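Side-chain contact in major pepsin inhibitor 3 (Ascaris suum, PDB 1F32), which inhibits the aspartic protease pepsin, acting as a secreted, disulfide-bonded proteinase inhibitor of the I33 family: residues V45-T49 and N50-D54. Sequence-based numbering, arbitrary orientation.
Sequences VEDCT and NVKHD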
ATOM      1  N   VAL A  45      -4.374   2.948  17.413  1.00 19.83           N
ATOM      2  CA  VAL A  45      -3.582   3.744  16.471  1.00 19.40           C
ATOM      3  C   VAL A  45      -3.749   5.234  16.744  1.00 20.66           C
ATOM      4  O   VAL A  45      -2.770   5.994  16.739  1.00 19.25           O
ATOM      5  CB  VAL A  45      -3.998   3.459  15.002  1.00 19.94           C
ATOM      6  CG1 VAL A  45      -3.255   4.395  14.051  1.00 21.54           C
ATOM      7  CG2 VAL A  45      -3.662   2.027  14.648  1.00 20.04           C
ATOM      8  N   GLU A  46      -4.988   5.656  16.981  1.00 19.16           N
ATOM      9  CA  GLU A  46      -5.258   7.070  17.243  1.00 20.99           C
ATOM     10  C   GLU A  46      -4.596   7.487  18.553  1.00 21.39           C
ATOM     11  O   GLU A  46      -4.010   8.556  18.645  1.00 18.74           O
ATOM     12  CB  GLU A  46      -6.765   7.326  17.323  1.00 23.93           C
ATOM     13  CG  GLU A  46      -7.224   8.738  16.874  1.00 33.36           C
ATOM     14  CD  GLU A  46      -7.691   9.662  18.016  1.00 36.26           C
ATOM     15  OE1 GLU A  46      -6.839  10.335  18.649  1.00 38.79           O
ATOM     16  OE2 GLU A  46      -8.921   9.725  18.279  1.00 39.43           O
ATOM     17  N   ASP A  47      -4.688   6.629  19.564  1.00 21.77           N
ATOM     18  CA  ASP A  47      -4.090   6.930  20.854  1.00 21.91           C
ATOM     19  C   ASP A  47      -2.578   7.012  20.716  1.00 22.31           C
ATOM     20  O   ASP A  47      -1.951   7.980  21.169  1.00 21.06           O
ATOM     21  CB  ASP A  47      -4.440   5.851  21.881  1.00 22.64           C
ATOM     22  CG  ASP A  47      -3.849   6.147  23.248  1.00 24.66           C
ATOM     23  OD1 ASP A  47      -4.360   7.052  23.931  1.00 25.16           O
ATOM     24  OD2 ASP A  47      -2.862   5.495  23.631  1.00 24.00           O
ATOM     25  N   CYS A  48      -1.991   5.996  20.088  1.00 21.07           N
ATOM     26  CA  CYS A  48      -0.551   5.953  19.896  1.00 21.34           C
ATOM     27  C   CYS A  48      -0.033   7.162  19.138  1.00 21.27           C
ATOM     28  O   CYS A  48       0.906   7.823  19.567  1.00 20.60           O
ATOM     29  CB  CYS A  48      -0.137   4.691  19.131  1.00 21.47           C
ATOM     30  SG  CYS A  48      -0.300   3.179  20.120  1.00 21.38           S
ATOM     31  N   THR A  49      -0.668   7.447  18.011  1.00 21.35           N
ATOM     32  CA  THR A  49      -0.243   8.549  17.167  1.00 22.74           C
ATOM     33  C   THR A  49      -0.540   9.941  17.699  1.00 23.07           C
ATOM     34  O   THR A  49       0.381  10.749  17.853  1.00 22.65           O
ATOM     35  CB  THR A  49      -0.861   8.434  15.758  1.00 24.18           C
ATOM     36  OG1 THR A  49      -0.567   7.141  15.217  1.00 22.78           O
ATOM     37  CG2 THR A  49      -0.276   9.504  14.839  1.00 23.98           C
ATOM     38  N   ASN A  50      -1.810  10.216  17.997  1.00 20.54           N
ATOM     39  CA  ASN A  50      -2.208  11.551  18.445  1.00 21.33           C
ATOM     40  C   ASN A  50      -1.975  11.918  19.912  1.00 20.78           C
ATOM     41  O   ASN A  50      -1.837  13.100  20.243  1.00 20.10           O
ATOM     42  CB  ASN A  50      -3.686  11.794  18.128  1.00 24.79           C
ATOM     43  CG  ASN A  50      -4.025  11.563  16.665  1.00 28.16           C
ATOM     44  OD1 ASN A  50      -3.264  11.937  15.772  1.00 30.58           O
ATOM     45  ND2 ASN A  50      -5.185  10.958  16.414  1.00 28.60           N
ATOM     46  N   VAL A  51      -1.947  10.924  20.790  1.00 19.26           N
ATOM     47  CA  VAL A  51      -1.759  11.202  22.214  1.00 18.88           C
ATOM     48  C   VAL A  51      -0.358  10.857  22.699  1.00 19.47           C
ATOM     49  O   VAL A  51       0.319  11.686  23.309  1.00 18.17           O
ATOM     50  CB  VAL A  51      -2.825  10.452  23.068  1.00 20.94           C
ATOM     51  CG1 VAL A  51      -2.676  10.812  24.553  1.00 20.02           C
ATOM     52  CG2 VAL A  51      -4.221  10.828  22.584  1.00 18.76           C
ATOM     53  N   LYS A  52       0.101   9.644  22.423  1.00 18.45           N
ATOM     54  CA  LYS A  52       1.438   9.280  22.881  1.00 20.10           C
ATOM     55  C   LYS A  52       2.549   9.763  21.953  1.00 19.09           C
ATOM     56  O   LYS A  52       3.717   9.846  22.360  1.00 18.66           O
ATOM     57  CB  LYS A  52       1.526   7.765  23.062  1.00 21.85           C
ATOM     58  CG  LYS A  52       0.534   7.224  24.095  1.00 25.26           C
ATOM     59  CD  LYS A  52       0.798   5.761  24.414  1.00 27.92           C
ATOM     60  CE  LYS A  52      -0.382   5.122  25.144  1.00 29.32           C
ATOM     61  NZ  LYS A  52      -0.846   5.924  26.306  1.00 31.60           N
ATOM     62  N   HIS A  53       2.180  10.095  20.714  1.00 17.38           N
ATOM     63  CA  HIS A  53       3.136  10.535  19.682  1.00 18.60           C
ATOM     64  C   HIS A  53       4.169   9.418  19.521  1.00 20.30           C
ATOM     65  O   HIS A  53       5.377   9.654  19.514  1.00 18.44           O
ATOM     66  CB  HIS A  53       3.852  11.842  20.076  1.00 19.50           C
ATOM     67  CG  HIS A  53       2.977  13.064  20.058  1.00 18.39           C
ATOM     68  ND1 HIS A  53       1.790  13.135  19.360  1.00 22.98           N
ATOM     69  CD2 HIS A  53       3.141  14.277  20.638  1.00 17.08           C
ATOM     70  CE1 HIS A  53       1.257  14.335  19.516  1.00 19.32           C
ATOM     71  NE2 HIS A  53       2.057  15.048  20.289  1.00 21.88           N
ATOM     72  N   ASP A  54       3.663   8.194  19.385  1.00 21.31           N
ATOM     73  CA  ASP A  54       4.496   7.001  19.261  1.00 22.67           C
ATOM     74  C   ASP A  54       3.905   6.097  18.182  1.00 23.33           C
ATOM     75  O   ASP A  54       2.840   5.519  18.374  1.00 25.91           O
ATOM     76  CB  ASP A  54       4.509   6.265  20.598  1.00 23.72           C
ATOM     77  CG  ASP A  54       5.409   5.044  20.594  1.00 24.06           C
ATOM     78  OD1 ASP A  54       5.916   4.673  19.524  1.00 22.96           O
ATOM     79  OD2 ASP A  54       5.604   4.457  21.674  1.00 28.65           O
TER
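Cys48 and Asp54 meet where helix 35-52 ends, at a helix C-terminus whose last turn widens to pi spacing. Asp54 N donates to Cys48 O over 2.8 Å, a nearly straight i+6 bond arriving from above the carbonyl plane, while His53 between them takes positive phi and breaks the helix. The i+6 backbone bond thus closes the helix end after the pi-type turn. One residue earlier the helix has already widened: Asp47 O accepts from both Val51 N and, at 2.9 Å, Lys52 N.

The compact side lies at Cys48, which is buried and joined by a disulfide to Cys59; its CB packs 3.2 Å from Asp54 O. With Lys52 and Asp54 also touching Cys59, the helix terminus is tied to helix 57-60, and Asp54 OD1 turns onward to accept a hydrogen bond from Ala56 N.

The outer side is looser and made of polar side chains at the surface. Asn50 ND2 reaches Glu46 OE1 at 2.8 Å with its N-H pointing straight at the oxygen; the bond lies in the amide plane but meets the carboxylate from above, the two planes being 43° apart. A bend at chi2 (-108°) of Glu46 brings the acid round to this amide. Asp47 OD2 and Lys52 NZ form a long salt bridge of 3.4 Å; Lys52 CE, at 2.9 Å, is closer to Asp47 OD2, so the oxygen sits beside the last methylene rather than at the ammonium tip.

Beyond the last turn the imidazole of His53 folds back on the helix: chi1 of -70° sets the ring beside its own backbone N, and ND1 donates in the ring plane to Thr49 O at 3.2 Å, in the carbonyl plane of Thr49.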